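Glucose-6-phosphate 1-dehydrogenase (Kluyveromyces lactis, PDB 7E6I) catalyses the NADP(+)-dependent oxidation of glucose 6-phosphate to 6-phosphogluconolactone, the rate-limiting first step of the oxidative pentose phosphate pathway. Local coordinates at residues A[89-92]-A[96-99]. Residues are numbered along the deposited sequence; the frame is centred on the assembly and turned at random.
Sequences GPYD and GYLE
The ring of Tyr97 meets the 89-92 loop at one edge. Tyr91 O lies there, near the ring plane, and Tyr97 OH donates a hydrogen bond to it with an OH to O distance of 3.0 Å. The donor comes in well to the side of the carbonyl: the C=O...donor angle is 106°, and OH is tilted 19° from the carbonyl plane. Pro90 O approaches the same ring obliquely and lies 3.6 Å from Tyr97 CE1. The two tyrosine rings do not stack. Tyr97 OH sits at the edge of the Tyr91 ring, 3.8 Å from Tyr91 CB. In Tyr97, CG is anti to the carbonyl carbon (chi1 -61°), which turns the ring back toward the loop, so that OH and CE1 meet Tyr91 O and Pro90 O. Val132 and Lys135 of helix 126-139 also touch the Tyr97 side chain. The backbones also come close at Gly89 and Gly96, where a side chain on either residue would meet the other segment. Pro90 O accepts a hydrogen bond from Tyr47 OH. The contact joins the loop after edge strand 84-88 of the parallel Rossmann-type sheet to the start of helix 94-110. The Tyr91 side chain reaches Gly15 and Arg49, both predicted by similarity to bind NADP(+). A phenylalanine in place of Tyr97 would lack the hydroxyl and would probably leave Tyr91 O without this donor. One phenol thus gives the carbonyl of buried Tyr91 a hydroxyl partner and ties the loop to the first turn of the helix.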
# COMPACT_ATOMS: atom_id res chain seq x y z
N GLY A 89 -15.66 21.45 14.90
CA GLY A 89 -16.49 20.73 15.83
C GLY A 89 -15.77 19.54 16.40
O GLY A 89 -14.77 19.07 15.84
N PRO A 90 -16.25 19.04 17.53
CA PRO A 90 -15.63 17.86 18.13
C PRO A 90 -16.01 16.60 17.37
O PRO A 90 -17.06 16.53 16.71
CB PRO A 90 -16.20 17.85 19.55
CG PRO A 90 -17.53 18.52 19.43
CD PRO A 90 -17.44 19.49 18.28
N TYR A 91 -15.14 15.60 17.44
CA TYR A 91 -15.50 14.28 16.93
C TYR A 91 -16.37 13.52 17.92
O TYR A 91 -17.05 12.56 17.53
CB TYR A 91 -14.25 13.45 16.61
CG TYR A 91 -13.22 14.15 15.75
CD1 TYR A 91 -13.53 14.56 14.45
CD2 TYR A 91 -11.94 14.38 16.22
CE1 TYR A 91 -12.59 15.20 13.66
CE2 TYR A 91 -10.99 15.02 15.43
CZ TYR A 91 -11.32 15.43 14.16
OH TYR A 91 -10.38 16.07 13.38
N ASP A 92 -16.38 13.97 19.18
CA ASP A 92 -16.92 13.29 20.35
C ASP A 92 -18.41 13.53 20.57
O ASP A 92 -18.99 12.87 21.44
CB ASP A 92 -16.15 13.78 21.59
CG ASP A 92 -15.85 12.69 22.56
OD1 ASP A 92 -14.67 12.28 22.65
OD2 ASP A 92 -16.79 12.24 23.25
N GLY A 96 -21.54 18.88 16.29
CA GLY A 96 -20.79 19.09 15.06
C GLY A 96 -21.43 18.39 13.88
O GLY A 96 -21.54 18.97 12.79
N TYR A 97 -21.87 17.15 14.08
CA TYR A 97 -22.43 16.37 12.98
C TYR A 97 -23.79 16.91 12.55
O TYR A 97 -24.10 16.95 11.36
CB TYR A 97 -22.52 14.89 13.39
CG TYR A 97 -21.14 14.34 13.69
CD1 TYR A 97 -20.54 14.57 14.92
CD2 TYR A 97 -20.43 13.63 12.73
CE1 TYR A 97 -19.28 14.09 15.21
CE2 TYR A 97 -19.16 13.13 13.01
CZ TYR A 97 -18.59 13.37 14.25
OH TYR A 97 -17.33 12.88 14.52
N LEU A 98 -24.59 17.37 13.51
CA LEU A 98 -25.86 17.99 13.15
C LEU A 98 -25.64 19.30 12.41
O LEU A 98 -26.33 19.60 11.43
CB LEU A 98 -26.72 18.20 14.39
CG LEU A 98 -27.07 16.88 15.06
CD1 LEU A 98 -27.58 17.09 16.47
CD2 LEU A 98 -28.08 16.11 14.21
N GLU A 99 -24.66 20.09 12.84
CA GLU A 99 -24.30 21.28 12.07
C GLU A 99 -23.82 20.90 10.67
O GLU A 99 -24.21 21.54 9.68
CB GLU A 99 -23.24 22.09 12.81
CG GLU A 99 -23.75 22.82 14.06
CD GLU A 99 -22.63 23.23 15.02
OE1 GLU A 99 -21.44 22.93 14.74
OE2 GLU A 99 -22.95 23.86 16.07